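Local coordinates for protein peptidase M28 (Shewanella amazonensis SB2B, PDB 3IIB) that probably acts as a zinc-dependent dipeptidase or carboxypeptidase of the M28 family, hydrolysing peptides at a two-zinc site, at residues Asp114-Leu119 with Arg154-Val159; Phe133-Thr138 with Leu208-Leu213; Lys357-Leu362 with Tyr423-Trp428; Leu390-Ser395 with Ala417-Val422. One frame throughout, in Å; residues are numbered along the deposited sequence.

Interaction 1 of 4, residues Asp114-Leu119 with Arg154-Val159; sequences DTLQDL and RSRGAV
Leu116 rests its CD1 methyl directly on the backbone of Gly157, 3.9 Å from its CA atom. Because glycine carries no side chain, the leucine can settle against bare main chain, and the CA atoms of the two residues come within 6.1 Å of each other. The isobutyl group is swung there by a first torsion that places CG anti to the backbone N (chi1 174°). CD1 also lies 4.0 Å from Arg156 O. The other branch, CD2, reaches the foot of the Arg156 side chain, 4.2 Å from its CB, the two side chains crossing at about a right angle. Arginine suits this outer position because its aliphatic base can touch a leucine methyl, while the bend at chi3 brings the exposed guanidinium obliquely past the same CD2. One turn along, Leu119 adds its CD2 methyl at 3.8 Å from Gly157 O.

The helices that meet here, 116-120 and 145-163, belong to two successive beta-alpha-beta crossovers: the first links parallel strands 106-113 and 131-134, the second 131-134 and 168-172. The short helix is started by Thr115 at its N-cap, whose OG1 accepts a hydrogen bond from Asp118 N (3.1 Å, N-H...O angle 162°), so that the first turn presents Leu116 and Leu119 to the longer helix together. Ser152, Ala160 and Ala161 of helix 145-163 extend this small-residue surface under the two leucines. The longer helix is itself kinked within the contact, since the N atoms of Ala158 and Val159 lack the bond to the preceding turn.

Interaction 2 of 4, residues Phe133-Thr138 with Leu208-Leu213; sequences FIDAKT and LINAML
Where strand 131-134 runs out into a loop, its backbone comes closest to helix 203-213 at Asp135 and Asn210, whose CA atoms are 8.4 Å apart. The fold here is an alpha/beta layer: the strand lies between parallel strands 106-113 and 168-172, and Phe133 looks toward helix 203-213 while the next residue, Ile134, faces the other side of the sheet. The Phe133 ring swings out beside its carbonyl carbon (chi1 167°), and CE2 meets Ile209 CG2 at 3.7 Å. A flat aromatic and a branched aliphatic fit this buried layer, where Ile110 and Ile170 from the two flanking strands and Ile82 from strand 62-84 also pack on Ile209. At the edge of the ring, Phe133 CE2 lies 3.8 Å from Asn210 OD1.

Polar groups border this greasy patch. The carboxylate of Asp135 forms salt bridges with Arg112 through OD2 and with Arg172 through OD1, and Arg112 also donates to Asn210 OD1. Asparagine is apt because it can accept from the arginine and donate to the aspartate. Leu208, Ala211 and Met212 of the helix pack on Val32 of the second subunit. Asn210 ND2 donates to Asp135 OD2 at 2.9 Å with an N-H...O angle of 164°; the donor meets OD2 from above the carboxylate plane, while OD2 itself lies close to the plane of the amide, which is turned 88° from the carboxylate.

Interaction 3 of 4, residues Lys357-Leu362 with Tyr423-Trp428; sequences KVAEPL and YAQFAW
Gln425 holds its side-chain amide sandwiched between Val358 and Leu362, with Ala359 beyond the oxygen. Both Val358 methyls lie over one face: CG1 is 3.7 Å from Gln425 OE1, and CG2 is the same distance, 3.7 Å, from Gln425 NE2. Leu362 comes to the opposite face, its CD1 3.4 Å from Gln425 OE1. Ala359 CB sits nearly straight ahead of the carbonyl, 3.2 Å from Gln425 OE1, a tight fit that suits the small alanine directly in front of the oxygen. Glutamine is long enough to bridge the gap between the backbones, 7.3 Å from Ala359 CA to Gln425 CA, because its chain is extended beyond CG (chi2 -169°).

Both partners fix these groups in place. Residues 357-362 form a 3-10 segment, with Glu360 N bonded to Lys357 O and Leu362 N to Ala359 O, and both Val358 and Leu362 point toward helix 413-432. On the other side, Gln425 belongs to that long helix, and its NE2 donates to Ala10 O of the N-terminal helix 3-19. The contact therefore ties three pieces together: the loop after helix 346-355, the C-terminal helix and the N-terminal helix, on which Trp428 packs as well.

Gln425 is thus used in two ways. Its NH2 end meets its polar need outside this contact, at Ala10, while its carbonyl end is held among carbons; Ala359 N is near OE1, but at a poor angle for a bond. The two segments are accordingly held to each other by van der Waals contact, and the glutamine has its hydrogen bond at Ala10.

Interaction 4 of 4, residues Leu390-Ser395 with Ala417-Val422; sequences LRQDGS and AQNVAV
Gln392 NE2 lies 3.0 Å from Asn419 OD1 while it donates hydrogen bonds to the carbonyl oxygens of Gly333 and Gly335. Two carbonyls thus accept from the nitrogen and Asn419 OD1 is a third oxygen close by; the straight run of the glutamine chain (chi2 -178°) carries NE2 from the strand end to that place. Asn419 comes across at about a right angle, and the two amide planes stand 76° apart. Its OD1 also rests 3.5 Å from Gln392 CG, whereas its ND2 bonds to Ala415 O in the preceding helix turn and to Gly335 O. Gly335 O thus receives both amides, and amides suit this buried spot because each NH2 group can donate to backbone carbonyls.

Further back along the strand the contact turns apolar: Leu390 CD2 touches Val422 CG1 at 3.9 Å, the two branched side chains lying alongside each other and running opposite ways. Ile340 continues the oily layer beside Leu390, and Ile337 beside Val422. Beyond the strand, Asp393 OD1 accepts from Ser395 N (2.9 Å, N-H...O angle 164°), closing an Asx turn where the chain leaves the sheet.

Strand 387-392 pairs antiparallel with 337-343, and helix 413-432 packs against it. Gln392 sits about 6 Å, side chain to side chain, from the zinc ligand Asp331, and its OE1 takes a weak bond from Phe332 N, so the arrangement is consistent with a second-shell support for the loop bearing that ligand in the two-zinc site.

In the fold
The four contacts fall into two groups. Interactions 1 and 2 touch each other, their centres 14 Å apart, and their segments alternate along the chain: helix 116-120, strand 131-134, helix 145-163, helix 203-213. They pack opposite faces of one sheet, with Ile134 meeting Leu119 on the side away from Phe133. Interactions 3 and 4, about 11 Å apart between centres, share helix 413-432, and both segments of interaction 4 lie between those of interaction 3 in sequence. Between the groups the centres are 32 to 44 Å apart. One pair thus builds both faces of a sheet beside the dimer partner, while the other fixes the last helix to the part of the fold holding the zinc ions.

Interaction 1 of 4, residues Asp114-Leu119 with Arg154-Val159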
loop_
_atom_site.group_PDB
_atom_site.type_symbol
_atom_site.label_atom_id
_atom_site.label_comp_id
_atom_site.label_asym_id
_atom_site.label_seq_id
_atom_site.Cartn_x
_atom_site.Cartn_y
_atom_site.Cartn_z
ATOM N N ASP A 114 -4.893 -17.469 -17.616
ATOM C CA ASP A 114 -5.952 -16.927 -16.782
ATOM C C ASP A 114 -5.915 -17.507 -15.373
ATOM O O ASP A 114 -6.234 -16.818 -14.423
ATOM C CB ASP A 114 -7.335 -17.227 -17.331
ATOM C CG ASP A 114 -7.636 -16.576 -18.662
ATOM O OD1 ASP A 114 -7.005 -15.590 -19.061
ATOM O OD2 ASP A 114 -8.571 -17.081 -19.316
ATOM N N THR A 115 -5.561 -18.785 -15.249
ATOM C CA THR A 115 -5.681 -19.528 -14.002
ATOM C C THR A 115 -4.657 -20.662 -14.002
ATOM O O THR A 115 -4.115 -21.007 -15.050
ATOM C CB THR A 115 -7.073 -20.183 -13.864
ATOM O OG1 THR A 115 -7.234 -21.170 -14.899
ATOM C CG2 THR A 115 -8.210 -19.129 -13.969
ATOM N N LEU A 116 -4.385 -21.210 -12.816
ATOM C CA LEU A 116 -3.649 -22.465 -12.661
ATOM C C LEU A 116 -4.186 -23.574 -13.576
ATOM O O LEU A 116 -3.403 -24.253 -14.240
ATOM C CB LEU A 116 -3.683 -22.931 -11.193
ATOM C CG LEU A 116 -3.075 -24.322 -10.928
ATOM C CD1 LEU A 116 -1.552 -24.370 -11.173
ATOM C CD2 LEU A 116 -3.416 -24.776 -9.502
ATOM N N GLN A 117 -5.509 -23.744 -13.642
ATOM C CA GLN A 117 -6.084 -24.788 -14.501
ATOM C C GLN A 117 -5.679 -24.619 -15.965
ATOM O O GLN A 117 -5.333 -25.577 -16.636
ATOM C CB GLN A 117 -7.605 -24.827 -14.385
ATOM C CG GLN A 117 -8.245 -26.066 -15.056
ATOM C CD GLN A 117 -7.686 -27.407 -14.532
ATOM O OE1 GLN A 117 -6.929 -28.101 -15.229
ATOM N NE2 GLN A 117 -8.059 -27.767 -13.299
ATOM N N ASP A 118 -5.691 -23.373 -16.444
ATOM C CA ASP A 118 -5.265 -23.076 -17.807
ATOM C C ASP A 118 -3.804 -23.428 -18.040
ATOM O O ASP A 118 -3.448 -24.006 -19.059
ATOM C CB ASP A 118 -5.549 -21.612 -18.134
ATOM C CG ASP A 118 -7.038 -21.339 -18.253
ATOM O OD1 ASP A 118 -7.739 -22.141 -18.912
ATOM O OD2 ASP A 118 -7.518 -20.343 -17.691
ATOM N N LEU A 119 -2.974 -23.133 -17.058
ATOM C CA LEU A 119 -1.565 -23.501 -17.107
ATOM C C LEU A 119 -1.415 -25.024 -17.145
ATOM O O LEU A 119 -0.640 -25.562 -17.945
ATOM C CB LEU A 119 -0.846 -22.923 -15.896
ATOM C CG LEU A 119 0.591 -23.343 -15.693
ATOM C CD1 LEU A 119 1.458 -23.096 -16.967
ATOM C CD2 LEU A 119 1.150 -22.621 -14.443
ATOM N N ARG A 154 -0.660 -20.041 -6.357
ATOM C CA ARG A 154 0.534 -19.817 -5.575
ATOM C C ARG A 154 1.133 -21.138 -5.074
ATOM O O ARG A 154 2.347 -21.372 -5.171
ATOM C CB ARG A 154 0.240 -18.884 -4.378
ATOM C CG ARG A 154 1.487 -18.450 -3.609
ATOM C CD ARG A 154 1.128 -17.890 -2.246
ATOM N NE ARG A 154 0.766 -18.995 -1.383
ATOM C CZ ARG A 154 -0.234 -18.983 -0.504
ATOM N NH1 ARG A 154 -0.986 -17.912 -0.327
ATOM N NH2 ARG A 154 -0.493 -20.066 0.191
ATOM N N SER A 155 0.286 -21.979 -4.506
ATOM C CA SER A 155 0.723 -23.275 -3.934
ATOM C C SER A 155 1.316 -24.240 -4.959
ATOM O O SER A 155 2.315 -24.937 -4.694
ATOM C CB SER A 155 -0.452 -23.978 -3.267
ATOM O OG SER A 155 -1.031 -23.170 -2.274
ATOM N N ARG A 156 0.695 -24.292 -6.135
ATOM C CA ARG A 156 1.008 -25.339 -7.123
ATOM C C ARG A 156 1.463 -24.901 -8.502
ATOM O O ARG A 156 1.762 -25.751 -9.352
ATOM C CB ARG A 156 -0.230 -26.212 -7.244
ATOM C CG ARG A 156 -0.548 -26.884 -5.904
ATOM C CD ARG A 156 -1.348 -28.147 -6.078
ATOM N NE ARG A 156 -2.687 -27.875 -6.574
ATOM C CZ ARG A 156 -3.702 -27.417 -5.836
ATOM N NH1 ARG A 156 -3.545 -27.138 -4.544
ATOM N NH2 ARG A 156 -4.893 -27.222 -6.406
ATOM N N GLY A 157 1.540 -23.575 -8.717
ATOM C CA GLY A 157 1.862 -23.015 -10.016
ATOM C C GLY A 157 3.260 -23.359 -10.461
ATOM O O GLY A 157 3.475 -23.633 -11.614
ATOM N N ALA A 158 4.240 -23.317 -9.564
ATOM C CA ALA A 158 5.613 -23.571 -9.988
ATOM C C ALA A 158 5.773 -25.012 -10.519
ATOM O O ALA A 158 6.520 -25.264 -11.484
ATOM C CB ALA A 158 6.630 -23.249 -8.840
ATOM N N VAL A 159 5.066 -25.951 -9.911
ATOM C CA VAL A 159 5.101 -27.323 -10.398
ATOM C C VAL A 159 4.478 -27.420 -11.799
ATOM O O VAL A 159 5.088 -27.936 -12.737
ATOM C CB VAL A 159 4.426 -28.285 -9.448
ATOM C CG1 VAL A 159 4.299 -29.707 -10.111
ATOM C CG2 VAL A 159 5.187 -28.357 -8.137
#

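Interaction 2 of 4, residues Phe133-Thr138 with Leu208-Leu213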
loop_
_atom_site.group_PDB
_atom_site.type_symbol
_atom_site.label_atom_id
_atom_site.label_comp_id
_atom_site.label_asym_id
_atom_site.label_seq_id
_atom_site.Cartn_x
_atom_site.Cartn_y
_atom_site.Cartn_z
ATOM N N PHE A 133 3.107 -16.888 -16.385
ATOM C CA PHE A 133 2.445 -15.805 -15.639
ATOM C C PHE A 133 0.981 -16.204 -15.430
ATOM O O PHE A 133 0.203 -16.246 -16.371
ATOM C CB PHE A 133 2.626 -14.466 -16.397
ATOM C CG PHE A 133 1.753 -13.322 -15.914
ATOM C CD1 PHE A 133 1.592 -13.040 -14.543
ATOM C CD2 PHE A 133 1.061 -12.541 -16.843
ATOM C CE1 PHE A 133 0.754 -12.000 -14.121
ATOM C CE2 PHE A 133 0.265 -11.495 -16.436
ATOM C CZ PHE A 133 0.087 -11.232 -15.079
ATOM N N ILE A 134 0.611 -16.521 -14.186
ATOM C CA ILE A 134 -0.771 -16.765 -13.844
ATOM C C ILE A 134 -1.375 -15.451 -13.381
ATOM O O ILE A 134 -0.868 -14.836 -12.429
ATOM C CB ILE A 134 -0.933 -17.803 -12.693
ATOM C CG1 ILE A 134 -0.376 -19.175 -13.078
ATOM C CG2 ILE A 134 -2.456 -17.865 -12.239
ATOM C CD1 ILE A 134 -0.386 -20.264 -11.946
ATOM N N ASP A 135 -2.433 -15.009 -14.072
ATOM C CA ASP A 135 -3.005 -13.695 -13.860
ATOM C C ASP A 135 -4.296 -13.678 -13.020
ATOM O O ASP A 135 -4.892 -12.609 -12.847
ATOM C CB ASP A 135 -3.279 -13.027 -15.202
ATOM C CG ASP A 135 -3.752 -11.586 -15.061
ATOM O OD1 ASP A 135 -3.109 -10.783 -14.344
ATOM O OD2 ASP A 135 -4.768 -11.254 -15.707
ATOM N N ALA A 136 -4.715 -14.813 -12.473
ATOM C CA ALA A 136 -6.020 -14.865 -11.817
ATOM C C ALA A 136 -6.180 -13.795 -10.729
ATOM O O ALA A 136 -5.386 -13.718 -9.838
ATOM C CB ALA A 136 -6.262 -16.237 -11.195
ATOM N N LYS A 137 -7.266 -13.034 -10.804
ATOM C CA LYS A 137 -7.614 -12.023 -9.825
ATOM C C LYS A 137 -8.445 -12.665 -8.737
ATOM O O LYS A 137 -9.261 -13.530 -9.022
ATOM C CB LYS A 137 -8.443 -10.911 -10.479
ATOM C CG LYS A 137 -7.652 -10.047 -11.433
ATOM C CD LYS A 137 -8.523 -8.928 -12.027
ATOM C CE LYS A 137 -7.741 -8.061 -12.985
ATOM N NZ LYS A 137 -8.644 -7.111 -13.710
ATOM N N THR A 138 -8.230 -12.226 -7.505
ATOM C CA THR A 138 -8.925 -12.774 -6.343
ATOM C C THR A 138 -10.120 -11.889 -6.010
ATOM O O THR A 138 -9.963 -10.698 -5.784
ATOM C CB THR A 138 -7.956 -12.837 -5.167
ATOM O OG1 THR A 138 -6.834 -13.669 -5.533
ATOM C CG2 THR A 138 -8.610 -13.417 -3.896
ATOM N N LEU A 208 -0.285 -3.995 -15.363
ATOM C CA LEU A 208 0.635 -3.386 -16.325
ATOM C C LEU A 208 1.055 -4.386 -17.403
ATOM O O LEU A 208 1.102 -4.060 -18.599
ATOM C CB LEU A 208 1.867 -2.830 -15.611
ATOM C CG LEU A 208 3.002 -2.270 -16.471
ATOM C CD1 LEU A 208 2.486 -1.067 -17.259
ATOM C CD2 LEU A 208 4.183 -1.887 -15.514
ATOM N N ILE A 209 1.368 -5.601 -16.975
ATOM C CA ILE A 209 1.815 -6.621 -17.886
ATOM C C ILE A 209 0.638 -6.890 -18.857
ATOM O O ILE A 209 0.825 -7.003 -20.063
ATOM C CB ILE A 209 2.234 -7.889 -17.169
ATOM C CG1 ILE A 209 3.558 -7.675 -16.444
ATOM C CG2 ILE A 209 2.392 -9.045 -18.179
ATOM C CD1 ILE A 209 4.121 -8.936 -15.693
ATOM N N ASN A 210 -0.567 -6.980 -18.315
ATOM C CA ASN A 210 -1.761 -7.216 -19.133
ATOM C C ASN A 210 -1.926 -6.126 -20.206
ATOM O O ASN A 210 -2.216 -6.436 -21.361
ATOM C CB ASN A 210 -3.033 -7.261 -18.286
ATOM C CG ASN A 210 -3.266 -8.611 -17.590
ATOM O OD1 ASN A 210 -2.716 -9.659 -17.970
ATOM N ND2 ASN A 210 -4.163 -8.590 -16.597
ATOM N N ALA A 211 -1.752 -4.860 -19.826
ATOM C CA ALA A 211 -1.879 -3.714 -20.751
ATOM C C ALA A 211 -0.890 -3.799 -21.922
ATOM O O ALA A 211 -1.201 -3.420 -23.054
ATOM C CB ALA A 211 -1.654 -2.417 -19.973
HETATM N N MSE A 212 0.315 -4.296 -21.647
HETATM C CA MSE A 212 1.285 -4.535 -22.713
HETATM C C MSE A 212 0.915 -5.710 -23.638
HETATM O O MSE A 212 1.099 -5.616 -24.853
HETATM C CB MSE A 212 2.654 -4.774 -22.084
HETATM C CG MSE A 212 3.255 -3.498 -21.530
HETATM SE SE MSE A 212 5.046 -3.734 -20.891
HETATM C CE MSE A 212 5.090 -2.194 -19.664
ATOM N N LEU A 213 0.445 -6.822 -23.043
ATOM C CA LEU A 213 -0.022 -7.977 -23.774
ATOM C C LEU A 213 -1.210 -7.626 -24.639
ATOM O O LEU A 213 -1.333 -8.135 -25.748
ATOM C CB LEU A 213 -0.381 -9.124 -22.834
ATOM C CG LEU A 213 0.808 -9.739 -22.072
ATOM C CD1 LEU A 213 0.253 -10.680 -20.971
ATOM C CD2 LEU A 213 1.792 -10.459 -22.999
#

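Interaction 3 of 4, residues Lys357-Leu362 with Tyr423-Trp428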
loop_
_atom_site.group_PDB
_atom_site.type_symbol
_atom_site.label_atom_id
_atom_site.label_comp_id
_atom_site.label_asym_id
_atom_site.label_seq_id
_atom_site.Cartn_x
_atom_site.Cartn_y
_atom_site.Cartn_z
ATOM N N LYS A 357 -26.693 -18.073 21.781
ATOM C CA LYS A 357 -27.547 -16.933 21.459
ATOM C C LYS A 357 -27.179 -15.757 22.347
ATOM O O LYS A 357 -27.557 -14.644 22.062
ATOM C CB LYS A 357 -29.020 -17.301 21.520
ATOM C CG LYS A 357 -29.452 -17.983 20.212
ATOM C CD LYS A 357 -30.897 -18.463 20.229
ATOM C CE LYS A 357 -31.265 -19.157 18.918
ATOM N NZ LYS A 357 -30.545 -18.606 17.735
ATOM N N VAL A 358 -26.387 -16.013 23.393
ATOM C CA VAL A 358 -25.841 -14.945 24.198
ATOM C C VAL A 358 -25.019 -13.925 23.364
ATOM O O VAL A 358 -24.910 -12.753 23.761
ATOM C CB VAL A 358 -25.019 -15.490 25.387
ATOM C CG1 VAL A 358 -23.733 -16.205 24.944
ATOM C CG2 VAL A 358 -24.704 -14.376 26.335
ATOM N N ALA A 359 -24.458 -14.370 22.232
ATOM C CA ALA A 359 -23.646 -13.521 21.348
ATOM C C ALA A 359 -24.460 -12.784 20.281
ATOM O O ALA A 359 -23.910 -11.952 19.568
ATOM C CB ALA A 359 -22.508 -14.344 20.663
ATOM N N GLU A 360 -25.751 -13.084 20.159
ATOM C CA GLU A 360 -26.603 -12.366 19.207
ATOM C C GLU A 360 -26.476 -10.853 19.323
ATOM O O GLU A 360 -26.307 -10.194 18.308
ATOM C CB GLU A 360 -28.081 -12.835 19.307
ATOM C CG GLU A 360 -28.310 -14.181 18.627
ATOM C CD GLU A 360 -29.796 -14.533 18.468
ATOM O OE1 GLU A 360 -30.600 -14.051 19.276
ATOM O OE2 GLU A 360 -30.140 -15.289 17.527
ATOM N N PRO A 361 -26.551 -10.297 20.540
ATOM C CA PRO A 361 -26.370 -8.843 20.676
ATOM C C PRO A 361 -25.026 -8.271 20.234
ATOM O O PRO A 361 -24.922 -7.056 20.047
ATOM C CB PRO A 361 -26.591 -8.602 22.167
ATOM C CG PRO A 361 -27.441 -9.749 22.602
ATOM C CD PRO A 361 -26.912 -10.899 21.834
ATOM N N LEU A 362 -24.030 -9.135 20.029
ATOM C CA LEU A 362 -22.718 -8.729 19.528
ATOM C C LEU A 362 -22.665 -8.875 18.024
ATOM O O LEU A 362 -21.634 -8.605 17.394
ATOM C CB LEU A 362 -21.642 -9.578 20.161
ATOM C CG LEU A 362 -21.525 -9.535 21.677
ATOM C CD1 LEU A 362 -20.589 -10.659 22.223
ATOM C CD2 LEU A 362 -21.029 -8.137 22.104
ATOM N N TYR A 423 -15.114 -14.748 21.785
ATOM C CA TYR A 423 -14.325 -15.905 22.212
ATOM C C TYR A 423 -14.446 -16.137 23.707
ATOM O O TYR A 423 -14.456 -17.279 24.156
ATOM C CB TYR A 423 -12.846 -15.827 21.804
ATOM C CG TYR A 423 -12.599 -16.529 20.487
ATOM C CD1 TYR A 423 -12.842 -15.897 19.270
ATOM C CD2 TYR A 423 -12.175 -17.854 20.447
ATOM C CE1 TYR A 423 -12.617 -16.546 18.072
ATOM C CE2 TYR A 423 -11.967 -18.516 19.257
ATOM C CZ TYR A 423 -12.211 -17.882 18.070
ATOM O OH TYR A 423 -11.994 -18.566 16.878
ATOM N N ALA A 424 -14.529 -15.054 24.477
ATOM C CA ALA A 424 -14.684 -15.184 25.920
ATOM C C ALA A 424 -16.021 -15.869 26.230
ATOM O O ALA A 424 -16.079 -16.787 27.070
ATOM C CB ALA A 424 -14.545 -13.850 26.607
ATOM N N GLN A 425 -17.087 -15.446 25.558
ATOM C CA GLN A 425 -18.380 -16.081 25.698
ATOM C C GLN A 425 -18.297 -17.560 25.276
ATOM O O GLN A 425 -18.790 -18.455 25.966
ATOM C CB GLN A 425 -19.460 -15.390 24.854
ATOM C CG GLN A 425 -19.767 -13.970 25.312
ATOM C CD GLN A 425 -20.990 -13.356 24.678
ATOM O OE1 GLN A 425 -21.343 -13.709 23.562
ATOM N NE2 GLN A 425 -21.663 -12.459 25.405
ATOM N N PHE A 426 -17.727 -17.802 24.092
ATOM C CA PHE A 426 -17.592 -19.169 23.600
ATOM C C PHE A 426 -16.838 -20.050 24.592
ATOM O O PHE A 426 -17.286 -21.169 24.903
ATOM C CB PHE A 426 -16.878 -19.168 22.236
ATOM C CG PHE A 426 -16.625 -20.539 21.673
ATOM C CD1 PHE A 426 -17.613 -21.199 20.968
ATOM C CD2 PHE A 426 -15.378 -21.149 21.787
ATOM C CE1 PHE A 426 -17.375 -22.443 20.412
ATOM C CE2 PHE A 426 -15.156 -22.408 21.252
ATOM C CZ PHE A 426 -16.145 -23.051 20.571
ATOM N N ALA A 427 -15.666 -19.614 25.020
ATOM C CA ALA A 427 -14.841 -20.441 25.886
ATOM C C ALA A 427 -15.560 -20.649 27.226
ATOM O O ALA A 427 -15.591 -21.754 27.720
ATOM C CB ALA A 427 -13.445 -19.866 26.088
ATOM N N TRP A 428 -16.205 -19.617 27.764
ATOM C CA TRP A 428 -16.935 -19.790 29.021
ATOM C C TRP A 428 -18.145 -20.722 28.860
ATOM O O TRP A 428 -18.317 -21.680 29.620
ATOM C CB TRP A 428 -17.354 -18.455 29.620
ATOM C CG TRP A 428 -18.030 -18.667 30.908
ATOM C CD1 TRP A 428 -19.366 -18.632 31.168
ATOM C CD2 TRP A 428 -17.391 -19.032 32.126
ATOM N NE1 TRP A 428 -19.603 -18.952 32.492
ATOM C CE2 TRP A 428 -18.401 -19.192 33.100
ATOM C CE3 TRP A 428 -16.059 -19.242 32.489
ATOM C CZ2 TRP A 428 -18.113 -19.554 34.402
ATOM C CZ3 TRP A 428 -15.788 -19.640 33.799
ATOM C CH2 TRP A 428 -16.809 -19.779 34.724
#

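Interaction 4 of 4, residues Leu390-Ser395 with Ala417-Val422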
loop_
_atom_site.group_PDB
_atom_site.type_symbol
_atom_site.label_atom_id
_atom_site.label_comp_id
_atom_site.label_asym_id
_atom_site.label_seq_id
_atom_site.Cartn_x
_atom_site.Cartn_y
_atom_site.Cartn_z
ATOM N N LEU A 390 -15.850 -19.757 14.182
ATOM C CA LEU A 390 -16.398 -18.485 14.581
ATOM C C LEU A 390 -16.042 -17.541 13.425
ATOM O O LEU A 390 -14.891 -17.090 13.267
ATOM C CB LEU A 390 -15.797 -18.058 15.928
ATOM C CG LEU A 390 -16.271 -18.917 17.120
ATOM C CD1 LEU A 390 -15.305 -20.102 17.320
ATOM C CD2 LEU A 390 -16.345 -18.127 18.402
ATOM N N ARG A 391 -17.044 -17.280 12.600
ATOM C CA ARG A 391 -16.807 -16.710 11.271
ATOM C C ARG A 391 -16.542 -15.217 11.393
ATOM O O ARG A 391 -17.413 -14.484 11.821
ATOM C CB ARG A 391 -18.034 -16.921 10.411
ATOM C CG ARG A 391 -18.419 -18.394 10.186
ATOM C CD ARG A 391 -17.369 -19.150 9.395
ATOM N NE ARG A 391 -17.800 -20.518 9.082
ATOM C CZ ARG A 391 -17.037 -21.445 8.503
ATOM N NH1 ARG A 391 -15.765 -21.181 8.175
ATOM N NH2 ARG A 391 -17.545 -22.656 8.259
ATOM N N GLN A 392 -15.354 -14.776 10.955
ATOM C CA GLN A 392 -14.990 -13.365 10.938
ATOM C C GLN A 392 -15.271 -12.747 9.591
ATOM O O GLN A 392 -15.122 -13.419 8.580
ATOM C CB GLN A 392 -13.502 -13.205 11.197
ATOM C CG GLN A 392 -13.061 -13.616 12.597
ATOM C CD GLN A 392 -11.612 -13.396 12.802
ATOM O OE1 GLN A 392 -10.757 -14.268 12.483
ATOM N NE2 GLN A 392 -11.283 -12.218 13.302
ATOM N N ASP A 393 -15.621 -11.461 9.606
ATOM C CA ASP A 393 -15.726 -10.655 8.383
ATOM C C ASP A 393 -14.318 -10.372 7.852
ATOM O O ASP A 393 -13.551 -9.593 8.440
ATOM C CB ASP A 393 -16.484 -9.355 8.626
ATOM C CG ASP A 393 -16.716 -8.546 7.343
ATOM O OD1 ASP A 393 -15.900 -8.580 6.400
ATOM O OD2 ASP A 393 -17.755 -7.869 7.283
ATOM N N GLY A 394 -13.968 -11.041 6.757
ATOM C CA GLY A 394 -12.668 -10.849 6.151
ATOM C C GLY A 394 -12.700 -10.083 4.842
ATOM O O GLY A 394 -11.829 -10.300 3.948
ATOM N N SER A 395 -13.688 -9.214 4.672
ATOM C CA SER A 395 -13.804 -8.469 3.390
ATOM C C SER A 395 -12.523 -7.731 3.019
ATOM O O SER A 395 -12.195 -7.654 1.840
ATOM C CB SER A 395 -14.934 -7.447 3.438
ATOM O OG SER A 395 -16.173 -8.112 3.557
ATOM N N ALA A 417 -11.897 -6.078 19.738
ATOM C CA ALA A 417 -12.591 -6.222 20.992
ATOM C C ALA A 417 -13.837 -7.093 20.887
ATOM O O ALA A 417 -14.141 -7.861 21.806
ATOM C CB ALA A 417 -12.951 -4.820 21.599
ATOM N N GLN A 418 -14.594 -6.970 19.795
ATOM C CA GLN A 418 -15.753 -7.835 19.580
ATOM C C GLN A 418 -15.348 -9.310 19.462
ATOM O O GLN A 418 -16.036 -10.195 19.969
ATOM C CB GLN A 418 -16.528 -7.403 18.350
ATOM C CG GLN A 418 -17.891 -8.113 18.176
ATOM C CD GLN A 418 -17.848 -9.264 17.160
ATOM O OE1 GLN A 418 -16.769 -9.712 16.724
ATOM N NE2 GLN A 418 -19.027 -9.725 16.755
ATOM N N ASN A 419 -14.222 -9.588 18.812
ATOM C CA ASN A 419 -13.730 -10.954 18.788
ATOM C C ASN A 419 -13.338 -11.475 20.167
ATOM O O ASN A 419 -13.643 -12.620 20.508
ATOM C CB ASN A 419 -12.508 -11.109 17.885
ATOM C CG ASN A 419 -12.846 -11.083 16.398
ATOM O OD1 ASN A 419 -13.020 -12.136 15.772
ATOM N ND2 ASN A 419 -12.901 -9.868 15.809
ATOM N N VAL A 420 -12.691 -10.627 20.966
ATOM C CA VAL A 420 -12.315 -10.995 22.324
ATOM C C VAL A 420 -13.597 -11.339 23.128
ATOM O O VAL A 420 -13.657 -12.371 23.822
ATOM C CB VAL A 420 -11.532 -9.876 23.029
ATOM C CG1 VAL A 420 -11.316 -10.255 24.465
ATOM C CG2 VAL A 420 -10.221 -9.654 22.330
ATOM N N ALA A 421 -14.623 -10.510 22.939
ATOM C CA ALA A 421 -15.915 -10.685 23.632
ATOM C C ALA A 421 -16.536 -12.000 23.249
ATOM O O ALA A 421 -16.946 -12.762 24.121
ATOM C CB ALA A 421 -16.907 -9.539 23.313
ATOM N N VAL A 422 -16.588 -12.296 21.946
ATOM C CA VAL A 422 -17.250 -13.525 21.467
ATOM C C VAL A 422 -16.454 -14.789 21.860
ATOM O O VAL A 422 -17.047 -15.798 22.254
ATOM C CB VAL A 422 -17.449 -13.496 19.960
ATOM C CG1 VAL A 422 -18.129 -14.801 19.535
ATOM C CG2 VAL A 422 -18.337 -12.302 19.589
#